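Long-range contacts in glycoside Hydrolase (Bacteroides uniformis, PDB 5TA0), which probably hydrolyses agarose-type galactans as a family 86 glycoside hydrolase, and is held here with an agarose-derived octasaccharide in its cleft: residues T85-K89 and L138-F142; P167-G173 and F225-I229; V200-L205 and L222-H226; G243-T247 and R263-F267. All blocks are in the same frame, centred on the assembly; numbering follows the deposited sequence.

In the fold
All four contacts are buried, and all sit on one run of strands and helices of the alpha/beta barrel. Contacts 1 and 3 reach the glycan pocket, and they touch each other where Asn140 bonds to Val200 and Asn202. Contact 2 lies farthest from the chain centre, where helices 170-183 and 219-236 meet; it shares Phe225 and His226 with contact 3. Contact 4 joins strand 242-247 to helix 264-271, its centre about 8 Å from that of contact 3. Contacts 2 and 3 are aliphatic and aromatic packing with no direct hydrogen bond across them. Contacts 1 and 4 have such bonds: an amide that binds the sugar, backed by a lysine, in contact 1, and an indole N-H within an aromatic cluster in contact 4.

Contact 1: residues T85-K89 and L138-F142; sequences TGMIK and LCNQF. With GAL (beta-D-galactopyranose), chain C; AAL (3,6-anhydro-alpha-L-galactopyranose), chain B.
Gln141 spans the gap to Thr85 and Lys89 just past strand 134-140, and its side chain can be traced outward atom by atom. From CB the chain runs beside the backbone N (chi1 -68°) and then extended, which carries the amide to the first turn of helix 86-94. CG passes 3.4 Å from Thr85 OG1, and CD lies 3.6 Å from Lys89 CD. OE1 then accepts from Lys89 NZ at 2.8 Å, the ammonium standing above the carbonyl plane. NE2 divides its hydrogens: one goes to Thr85 OG1 at 2.9 Å, tilted from the amide plane, the other to O4 of the galactose of chain C at 3.0 Å (164°). Threonine suits its place through the hydroxyl that accepts from NE2; its CG2 covers Cys139 O, which has no hydrogen-bond partner in the model. Deeper in, Ile88 CG2 meets Leu138 CD1 at 4.2 Å. A water joins Thr85 O to Gln141 N. Gly86 fits because a CB would run into O3 of the same galactose. Together the bonds with Lys89, Thr85 and the galactose fix the amide's rotation, and the lysine charge would probably polarise it into a stronger donor.

Contact 2: residues P167-G173 and F225-I229; sequences PFGTASG and FHSTI
Phe168 and Phe225 each swing CG opposite their backbone N (for Phe225, chi1 172°), which brings the two rings into contact; Ile229 bends at its second torsion (chi2 -57°) and so drops CD1 between the two helices. The rings meet at a slant, with planes at 53° and centroids 5.8 Å apart, and the closest atoms are Phe168 CE2 and Phe225 CD1. Phe225 is also pressed on by Gly169, whose CA lies 3.6 Å from Phe225 CD1, while Ile229 CG1 sits over the centre of one face of the ring. The CD1 of Ile229 reaches Gly173 N at 3.3 Å and Gly169 O at 3.4 Å. Glycine suits both places: a CB on Gly169 would collide with the Phe225 ring, and one on Gly173 would crowd Ile229, where the CA atoms of Gly173 and Ile229 come within 4.4 Å. Thr228 turns CG2 onto the backbone of 168-170, and its OG1 shares a water with Phe168 O. The turn from Pro167 to Thr170 is type II and runs into the helix, with Gly169 in the third position, where a positive phi is natural. Pro167 O accepts from both the backbone N and, at 2.7 Å, the OG1 of Thr170, which fixes the turn. Outside the pair, Lys221 makes a cation-pi contact with Phe168, and Tyr146 meets Phe225 edge-to-face. The two glycines let helix 170-183 and helix 219-236 approach closely as neighbouring outer helices of the alpha/beta barrel, one before strand 197-199 and the other after it, past helix 204-210.

Contact 3: residues V200-L205 and L222-H226; sequences VINEPL and LFEFH. With GAL (beta-D-galactopyranose), chain D; AAL (3,6-anhydro-alpha-L-galactopyranose), chain E.
Val200 presses on His226 in the close-packed half of this contact: its CB lies 3.5 Å from CD2, and CG1 stands over one face of the imidazole, 4.0 Å from the centroid, in a CH-pi contact. The same CG1 reaches Phe225 CE2 at 3.8 Å. Pro204 and Leu205 meet Leu222 in the conformer given, one of two. Val200 and Pro204 suit their places, being compact and stiff. The imidazole is set by ND1, which donates to Leu222 O at 3.0 Å, nearly straight (175°) and in the ring plane, while the backbone N of His226 reaches that oxygen from the opposite face. Elsewhere the fit is looser: Ile201 CD1 stays 4.4 Å from Phe225 CE2, and a water lies between Ile201 N and His226 NE2. A leucine in place of His226 would probably leave that water without its side-chain mate and Leu222 O with one bond fewer. Beyond this packing, Glu203 OE1 lies 2.8 Å from O2 of the galactose of chain D, which Gln325 on strand 321-326 also hydrogen-bonds. An Asn-Glu pair following the fourth strand of the barrel is consistent with the acid/base site of clan GH-A glycosidases.

Contact 4: residues G243-T247 and R263-F267; sequences GGYCT and RWKQF
Trp264 NE1 donates to Thr247 OG1 at 2.9 Å (142°), reaching the hydroxyl a little out of the indole plane. That oxygen is also stationed over the centre of one face of the Tyr245 ring, so threonine serves both as acceptor and as a small lid. Tyr245, preceded by a cis peptide, turns CG between its backbone N and carbonyl carbon (chi1 72°), which lays its ring against helix 264-271. There it forms an offset stack on the five-membered ring of Trp264, centroids 4.5 Å apart, with CE2 over the indole. Toward Phe267 it presents an edge, planes at 75°, while its CB sits 4.1 Å from the Phe267 centroid in a CH-pi contact. Gly244 suits its place because a CB would press on Phe267 CZ. The tyrosine OH shares a water with Arg263 NH1, which Asp210 pairs in a salt bridge. If Trp264 gave way to an alanine, Thr247 OG1 would probably be left without its N-H donor, and the Tyr245 ring would lose its stacking partner on that side. Hydroxyl and indole N-H thus pair with each other inside an aromatic cluster that joins strand 242-247 to its helix, while the Tyr245 OH meets a water.

Contact 1: residues T85-K89 and L138-F142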
# COMPACT_ATOMS: atom_id res chain seq x y z
N THR A 85 4.34 0.16 -17.04
CA THR A 85 4.50 -1.17 -17.63
C THR A 85 4.32 -1.21 -19.14
O THR A 85 4.64 -2.20 -19.79
CB THR A 85 3.53 -2.19 -17.02
OG1 THR A 85 2.22 -1.94 -17.52
CG2 THR A 85 3.54 -2.15 -15.50
N GLY A 86 3.77 -0.16 -19.73
CA GLY A 86 3.42 -0.19 -21.14
C GLY A 86 4.59 -0.07 -22.10
O GLY A 86 4.58 -0.72 -23.15
N MET A 87 5.60 0.74 -21.77
CA MET A 87 6.71 0.90 -22.71
C MET A 87 7.48 -0.41 -22.84
O MET A 87 7.79 -0.85 -23.97
CB MET A 87 7.64 2.03 -22.28
CG MET A 87 8.75 2.28 -23.30
SD MET A 87 9.92 3.60 -22.93
CE MET A 87 8.95 5.01 -23.36
N ILE A 88 7.79 -1.04 -21.72
CA ILE A 88 8.52 -2.30 -21.75
C ILE A 88 7.69 -3.38 -22.49
O ILE A 88 8.24 -4.19 -23.25
CB ILE A 88 9.06 -2.71 -20.36
CG1 ILE A 88 10.05 -3.87 -20.49
CG2 ILE A 88 7.93 -3.04 -19.38
CD1 ILE A 88 10.76 -4.19 -19.20
N LYS A 89 6.36 -3.38 -22.30
CA LYS A 89 5.53 -4.35 -23.02
C LYS A 89 5.61 -4.15 -24.52
O LYS A 89 5.72 -5.11 -25.26
CB LYS A 89 4.07 -4.22 -22.58
CG LYS A 89 3.22 -5.39 -23.05
CD LYS A 89 1.78 -5.21 -22.63
CE LYS A 89 0.95 -6.46 -22.78
NZ LYS A 89 -0.48 -6.08 -22.60
N LEU A 138 9.27 -0.00 -12.12
CA LEU A 138 9.15 -0.73 -13.38
C LEU A 138 8.61 -2.14 -13.10
O LEU A 138 8.95 -2.75 -12.10
CB LEU A 138 10.54 -0.78 -14.04
CG LEU A 138 10.61 -1.40 -15.44
CD1 LEU A 138 9.70 -0.68 -16.45
CD2 LEU A 138 12.05 -1.38 -15.97
N CYS A 139 7.74 -2.62 -13.98
CA CYS A 139 7.19 -3.97 -13.88
C CYS A 139 6.79 -4.46 -15.24
O CYS A 139 6.43 -3.65 -16.12
CB CYS A 139 5.97 -3.94 -12.95
SG CYS A 139 5.25 -5.54 -12.51
N ASN A 140 6.83 -5.78 -15.43
CA ASN A 140 6.27 -6.41 -16.62
C ASN A 140 4.82 -6.82 -16.38
O ASN A 140 4.51 -7.48 -15.37
CB ASN A 140 7.05 -7.67 -16.98
CG ASN A 140 8.45 -7.37 -17.42
OD1 ASN A 140 8.66 -6.92 -18.55
ND2 ASN A 140 9.40 -7.54 -16.51
N GLN A 141 3.94 -6.51 -17.33
CA GLN A 141 2.64 -7.20 -17.37
C GLN A 141 2.88 -8.70 -17.60
O GLN A 141 3.94 -9.13 -18.06
CB GLN A 141 1.77 -6.62 -18.47
CG GLN A 141 1.33 -5.20 -18.18
CD GLN A 141 0.55 -4.60 -19.32
OE1 GLN A 141 -0.32 -5.27 -19.94
NE2 GLN A 141 0.86 -3.36 -19.64
N PHE A 142 1.90 -9.50 -17.20
CA PHE A 142 2.04 -10.94 -17.21
C PHE A 142 2.46 -11.51 -18.58
O PHE A 142 3.34 -12.37 -18.64
CB PHE A 142 0.75 -11.61 -16.75
CG PHE A 142 0.88 -13.11 -16.68
CD1 PHE A 142 0.41 -13.93 -17.71
CD2 PHE A 142 1.54 -13.71 -15.63
CE1 PHE A 142 0.58 -15.30 -17.66
CE2 PHE A 142 1.72 -15.08 -15.57
CZ PHE A 142 1.22 -15.87 -16.58
C1 GAL C . -1.24 -0.49 -19.00
C2 GAL C . -0.22 0.31 -19.82
C3 GAL C . -0.69 0.53 -21.26
C4 GAL C . -1.16 -0.78 -21.87
C5 GAL C . -2.20 -1.42 -20.96
C6 GAL C . -2.74 -2.75 -21.50
O2 GAL C . -0.02 1.56 -19.16
O3 GAL C . 0.35 1.16 -22.04
O4 GAL C . -0.05 -1.69 -21.98
O5 GAL C . -1.63 -1.68 -19.67
O6 GAL C . -3.69 -3.31 -20.58
C1 AAL B . -2.58 -2.70 -14.50
C2 AAL B . -1.26 -3.29 -15.05
C3 AAL B . -0.48 -2.26 -15.86
C4 AAL B . -1.39 -1.64 -16.90
C5 AAL B . -2.26 -0.80 -16.02
C6 AAL B . -1.25 -0.20 -15.09
O2 AAL B . -1.52 -4.40 -15.92
O3 AAL B . -0.18 -1.15 -15.01
O4 AAL B . -0.61 -0.78 -17.75
O5 AAL B . -3.14 -1.63 -15.25
O HOH W 1 4.79 -4.96 -19.42

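Contact 2: residues P167-G173 and F225-I229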
# COMPACT_ATOMS: atom_id res chain seq x y z
N PRO A 167 17.95 -22.02 -16.49
CA PRO A 167 16.80 -22.19 -15.62
C PRO A 167 15.59 -21.41 -16.13
O PRO A 167 15.75 -20.42 -16.84
CB PRO A 167 17.27 -21.66 -14.26
CG PRO A 167 18.45 -20.85 -14.56
CD PRO A 167 19.10 -21.46 -15.76
N PHE A 168 14.42 -21.87 -15.76
CA PHE A 168 13.16 -21.27 -16.24
C PHE A 168 13.12 -19.77 -16.02
O PHE A 168 13.27 -19.29 -14.91
CB PHE A 168 12.01 -21.92 -15.52
CG PHE A 168 10.67 -21.48 -16.00
CD1 PHE A 168 10.23 -21.85 -17.26
CD2 PHE A 168 9.82 -20.72 -15.18
CE1 PHE A 168 9.00 -21.46 -17.70
CE2 PHE A 168 8.59 -20.33 -15.63
CZ PHE A 168 8.17 -20.71 -16.88
N GLY A 169 12.92 -19.04 -17.11
CA GLY A 169 12.93 -17.59 -17.09
C GLY A 169 14.23 -16.91 -17.51
O GLY A 169 14.31 -15.69 -17.50
N THR A 170 15.26 -17.68 -17.88
CA THR A 170 16.54 -17.08 -18.29
C THR A 170 16.34 -16.05 -19.40
O THR A 170 16.84 -14.93 -19.29
CB THR A 170 17.55 -18.17 -18.67
OG1 THR A 170 17.89 -18.92 -17.48
CG2 THR A 170 18.78 -17.59 -19.28
N ALA A 171 15.60 -16.41 -20.45
CA ALA A 171 15.42 -15.50 -21.58
C ALA A 171 14.59 -14.28 -21.19
O ALA A 171 14.91 -13.15 -21.57
CB ALA A 171 14.82 -16.20 -22.77
N SER A 172 13.53 -14.49 -20.43
CA SER A 172 12.71 -13.40 -19.93
C SER A 172 13.59 -12.46 -19.10
O SER A 172 13.53 -11.23 -19.26
CB SER A 172 11.58 -13.94 -19.05
OG SER A 172 10.69 -14.74 -19.81
N GLY A 173 14.43 -13.05 -18.24
CA GLY A 173 15.31 -12.24 -17.41
C GLY A 173 16.36 -11.45 -18.18
O GLY A 173 16.66 -10.31 -17.84
N PHE A 225 10.92 -18.76 -10.82
CA PHE A 225 11.11 -17.75 -11.88
C PHE A 225 11.57 -16.41 -11.32
O PHE A 225 12.42 -15.76 -11.90
CB PHE A 225 9.79 -17.66 -12.65
CG PHE A 225 9.67 -16.56 -13.67
CD1 PHE A 225 10.07 -16.78 -14.98
CD2 PHE A 225 9.01 -15.38 -13.39
CE1 PHE A 225 9.90 -15.82 -15.95
CE2 PHE A 225 8.82 -14.43 -14.36
CZ PHE A 225 9.26 -14.64 -15.64
N HIS A 226 11.05 -16.00 -10.17
CA HIS A 226 11.46 -14.75 -9.58
C HIS A 226 12.96 -14.71 -9.24
O HIS A 226 13.62 -13.70 -9.48
CB HIS A 226 10.65 -14.42 -8.32
CG HIS A 226 9.31 -13.80 -8.62
ND1 HIS A 226 8.26 -14.49 -9.17
CD2 HIS A 226 8.87 -12.54 -8.45
CE1 HIS A 226 7.24 -13.67 -9.35
NE2 HIS A 226 7.57 -12.48 -8.90
N SER A 227 13.51 -15.78 -8.69
CA SER A 227 14.96 -15.82 -8.41
C SER A 227 15.76 -15.70 -9.70
O SER A 227 16.74 -14.97 -9.75
CB SER A 227 15.32 -17.11 -7.70
OG SER A 227 14.74 -17.17 -6.40
N THR A 228 15.31 -16.39 -10.74
CA THR A 228 16.02 -16.33 -12.02
C THR A 228 15.95 -14.94 -12.64
O THR A 228 16.95 -14.42 -13.14
CB THR A 228 15.47 -17.42 -12.94
OG1 THR A 228 15.77 -18.70 -12.32
CG2 THR A 228 16.11 -17.36 -14.34
N ILE A 229 14.78 -14.29 -12.58
CA ILE A 229 14.67 -12.93 -13.10
C ILE A 229 15.59 -11.97 -12.33
O ILE A 229 16.30 -11.17 -12.93
CB ILE A 229 13.22 -12.40 -13.11
CG1 ILE A 229 12.31 -13.28 -13.99
CG2 ILE A 229 13.18 -10.96 -13.59
CD1 ILE A 229 12.73 -13.48 -15.43
O HOH W 2 13.74 -20.39 -12.52

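Contact 3: residues V200-L205 and L222-H226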
# COMPACT_ATOMS: atom_id res chain seq x y z
N VAL A 200 9.13 -7.94 -10.66
CA VAL A 200 9.32 -8.96 -11.70
C VAL A 200 8.14 -8.99 -12.68
O VAL A 200 8.30 -8.87 -13.90
CB VAL A 200 9.60 -10.34 -11.07
CG1 VAL A 200 9.54 -11.46 -12.10
CG2 VAL A 200 10.96 -10.31 -10.36
N ILE A 201 6.95 -9.18 -12.12
CA ILE A 201 5.77 -9.48 -12.97
C ILE A 201 4.49 -9.13 -12.25
O ILE A 201 4.32 -9.43 -11.07
CB ILE A 201 5.82 -10.95 -13.45
CG1 ILE A 201 4.79 -11.24 -14.55
CG2 ILE A 201 5.71 -11.92 -12.29
CD1 ILE A 201 4.94 -12.60 -15.14
N ASN A 202 3.56 -8.51 -12.97
CA ASN A 202 2.31 -8.05 -12.37
C ASN A 202 1.26 -9.15 -12.17
O ASN A 202 0.91 -9.84 -13.14
CB ASN A 202 1.71 -6.97 -13.27
CG ASN A 202 0.52 -6.28 -12.67
OD1 ASN A 202 0.64 -5.57 -11.69
ND2 ASN A 202 -0.67 -6.48 -13.27
N GLU A 203 0.78 -9.35 -10.94
CA GLU A 203 -0.38 -10.22 -10.64
C GLU A 203 -0.33 -11.58 -11.35
O GLU A 203 -1.25 -11.99 -12.06
CB GLU A 203 -1.67 -9.46 -10.96
CG GLU A 203 -1.81 -8.19 -10.14
CD GLU A 203 -3.14 -7.50 -10.23
OE1 GLU A 203 -3.89 -7.76 -11.19
OE2 GLU A 203 -3.39 -6.64 -9.34
N PRO A 204 0.77 -12.32 -11.13
CA PRO A 204 0.97 -13.53 -11.91
C PRO A 204 0.04 -14.69 -11.61
O PRO A 204 -0.32 -15.43 -12.53
CB PRO A 204 2.42 -13.89 -11.65
CG PRO A 204 2.70 -13.33 -10.27
CD PRO A 204 1.93 -12.03 -10.28
N LEU A 205 -0.31 -14.90 -10.34
CA LEU A 205 -1.20 -16.00 -9.97
C LEU A 205 -2.62 -15.77 -10.39
O LEU A 205 -3.34 -16.74 -10.60
CB LEU A 205 -1.08 -16.39 -8.50
CG LEU A 205 0.31 -16.96 -8.13
CD1 LEU A 205 0.31 -17.38 -6.67
CD2 LEU A 205 0.74 -18.13 -9.01
N LEU A 222 6.50 -20.38 -10.68
CA LEU A 222 6.48 -18.92 -10.74
C LEU A 222 7.39 -18.31 -9.67
O LEU A 222 8.12 -17.34 -9.92
CB LEU A 222 5.06 -18.41 -10.55
CG LEU A 222 4.98 -16.93 -10.20
CD1 LEU A 222 5.20 -16.08 -11.44
CD2 LEU A 222 3.64 -16.65 -9.55
N PHE A 223 7.40 -18.91 -8.48
CA PHE A 223 8.30 -18.41 -7.44
C PHE A 223 9.78 -18.59 -7.81
O PHE A 223 10.59 -17.67 -7.62
CB PHE A 223 7.91 -19.02 -6.08
CG PHE A 223 6.51 -18.74 -5.68
CD1 PHE A 223 5.82 -17.59 -6.10
CD2 PHE A 223 5.82 -19.62 -4.85
CE1 PHE A 223 4.54 -17.34 -5.71
CE2 PHE A 223 4.52 -19.37 -4.46
CZ PHE A 223 3.87 -18.22 -4.89
N GLU A 224 10.12 -19.78 -8.34
CA GLU A 224 11.48 -20.05 -8.83
C GLU A 224 11.85 -19.02 -9.89
O GLU A 224 12.95 -18.48 -9.87
CB GLU A 224 11.64 -21.48 -9.44
CG GLU A 224 11.80 -22.64 -8.44
CD GLU A 224 11.98 -24.04 -9.06
OE1 GLU A 224 12.45 -24.15 -10.22
OE2 GLU A 224 11.59 -24.99 -8.37
N PHE A 225 10.92 -18.76 -10.82
CA PHE A 225 11.11 -17.75 -11.88
C PHE A 225 11.57 -16.41 -11.32
O PHE A 225 12.42 -15.76 -11.90
CB PHE A 225 9.79 -17.66 -12.65
CG PHE A 225 9.67 -16.56 -13.67
CD1 PHE A 225 10.07 -16.78 -14.98
CD2 PHE A 225 9.01 -15.38 -13.39
CE1 PHE A 225 9.90 -15.82 -15.95
CE2 PHE A 225 8.82 -14.43 -14.36
CZ PHE A 225 9.26 -14.64 -15.64
N HIS A 226 11.05 -16.00 -10.17
CA HIS A 226 11.46 -14.75 -9.58
C HIS A 226 12.96 -14.71 -9.24
O HIS A 226 13.62 -13.70 -9.48
CB HIS A 226 10.65 -14.42 -8.32
CG HIS A 226 9.31 -13.80 -8.62
ND1 HIS A 226 8.26 -14.49 -9.17
CD2 HIS A 226 8.87 -12.54 -8.45
CE1 HIS A 226 7.24 -13.67 -9.35
NE2 HIS A 226 7.57 -12.48 -8.90
C1 GAL D . -6.44 -4.98 -12.55
C2 GAL D . -4.99 -4.83 -12.98
C3 GAL D . -4.65 -3.47 -13.55
C4 GAL D . -5.80 -2.84 -14.34
C5 GAL D . -7.13 -2.97 -13.65
C6 GAL D . -8.33 -2.39 -14.41
O2 GAL D . -4.14 -5.04 -11.86
O3 GAL D . -3.55 -3.75 -14.43
O4 GAL D . -5.86 -3.50 -15.62
O5 GAL D . -7.34 -4.37 -13.48
O6 GAL D . -8.24 -0.97 -14.62
C1 AAL E . -10.09 -8.69 -11.76
C2 AAL E . -9.96 -7.90 -13.06
C3 AAL E . -8.50 -7.60 -13.28
C4 AAL E . -7.94 -6.78 -12.15
C5 AAL E . -7.88 -7.85 -11.11
C6 AAL E . -7.24 -8.99 -11.87
O2 AAL E . -10.70 -6.67 -13.00
O3 AAL E . -7.76 -8.83 -13.21
O4 AAL E . -6.62 -6.40 -12.49
O5 AAL E . -9.23 -8.16 -10.74
O HOH W 3 6.51 -9.80 -9.28

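Contact 4: residues G243-T247 and R263-F267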
# COMPACT_ATOMS: atom_id res chain seq x y z
N GLY A 243 11.91 -7.19 -6.84
CA GLY A 243 10.93 -7.67 -5.89
C GLY A 243 9.78 -8.45 -6.52
O GLY A 243 9.62 -8.51 -7.73
N GLY A 244 8.98 -9.04 -5.63
CA GLY A 244 7.84 -9.86 -6.05
C GLY A 244 6.96 -10.21 -4.87
O GLY A 244 7.25 -9.80 -3.74
N TYR A 245 5.87 -10.94 -5.09
CA TYR A 245 5.43 -11.43 -6.39
C TYR A 245 4.31 -10.61 -7.00
O TYR A 245 3.76 -11.01 -8.02
CB TYR A 245 5.14 -12.93 -6.40
CG TYR A 245 3.90 -13.45 -5.68
CD1 TYR A 245 2.65 -13.48 -6.30
CD2 TYR A 245 3.99 -13.99 -4.40
CE1 TYR A 245 1.55 -14.04 -5.65
CE2 TYR A 245 2.89 -14.53 -3.76
CZ TYR A 245 1.68 -14.57 -4.40
OH TYR A 245 0.61 -15.13 -3.75
N CYS A 246 4.00 -9.45 -6.41
CA CYS A 246 3.05 -8.47 -6.94
C CYS A 246 1.65 -9.05 -6.96
O CYS A 246 0.98 -9.11 -7.99
CB CYS A 246 3.52 -7.95 -8.30
SG CYS A 246 2.71 -6.47 -8.87
N THR A 247 1.24 -9.51 -5.79
CA THR A 247 0.02 -10.32 -5.62
C THR A 247 -1.27 -9.54 -5.87
O THR A 247 -1.51 -8.53 -5.24
CB THR A 247 0.03 -10.84 -4.17
OG1 THR A 247 1.34 -11.38 -3.89
CG2 THR A 247 -1.07 -11.87 -3.93
N ARG A 263 1.20 -20.41 -1.23
CA ARG A 263 1.55 -19.21 -1.98
C ARG A 263 2.61 -18.39 -1.24
O ARG A 263 3.80 -18.69 -1.39
CB ARG A 263 0.29 -18.44 -2.38
CG ARG A 263 -0.63 -19.26 -3.25
CD ARG A 263 -1.78 -18.42 -3.71
NE ARG A 263 -2.77 -19.23 -4.41
CZ ARG A 263 -3.61 -18.77 -5.33
NH1 ARG A 263 -3.55 -17.53 -5.77
NH2 ARG A 263 -4.49 -19.60 -5.88
N TRP A 264 2.22 -17.40 -0.44
CA TRP A 264 3.23 -16.56 0.25
C TRP A 264 4.25 -17.33 1.09
O TRP A 264 5.44 -16.99 1.08
CB TRP A 264 2.59 -15.38 1.02
CG TRP A 264 2.57 -14.15 0.15
CD1 TRP A 264 1.57 -13.74 -0.67
CD2 TRP A 264 3.67 -13.27 -0.07
NE1 TRP A 264 1.95 -12.60 -1.36
CE2 TRP A 264 3.24 -12.31 -1.01
CE3 TRP A 264 4.95 -13.17 0.48
CZ2 TRP A 264 4.09 -11.32 -1.49
CZ3 TRP A 264 5.78 -12.17 0.01
CH2 TRP A 264 5.34 -11.25 -0.95
N LYS A 265 3.82 -18.39 1.79
CA LYS A 265 4.78 -19.20 2.53
C LYS A 265 5.87 -19.75 1.59
O LYS A 265 7.06 -19.67 1.88
CB LYS A 265 4.08 -20.33 3.30
CG LYS A 265 4.99 -21.17 4.20
CD LYS A 265 5.36 -22.47 3.49
CE LYS A 265 5.85 -23.63 4.37
NZ LYS A 265 7.19 -23.49 4.96
N GLN A 266 5.44 -20.35 0.48
CA GLN A 266 6.36 -20.90 -0.50
C GLN A 266 7.20 -19.86 -1.19
O GLN A 266 8.37 -20.11 -1.47
CB GLN A 266 5.61 -21.73 -1.56
CG GLN A 266 4.78 -22.90 -1.03
CD GLN A 266 5.58 -23.87 -0.18
OE1 GLN A 266 6.74 -24.16 -0.47
NE2 GLN A 266 4.97 -24.33 0.89
N PHE A 267 6.62 -18.69 -1.49
CA PHE A 267 7.41 -17.64 -2.12
C PHE A 267 8.55 -17.17 -1.20
O PHE A 267 9.69 -17.04 -1.63
CB PHE A 267 6.53 -16.46 -2.50
CG PHE A 267 7.29 -15.33 -3.14
CD1 PHE A 267 7.91 -15.47 -4.37
CD2 PHE A 267 7.37 -14.09 -2.52
CE1 PHE A 267 8.58 -14.41 -4.98
CE2 PHE A 267 8.06 -13.04 -3.11
CZ PHE A 267 8.65 -13.19 -4.33
O HOH W 4 -2.03 -15.16 -4.52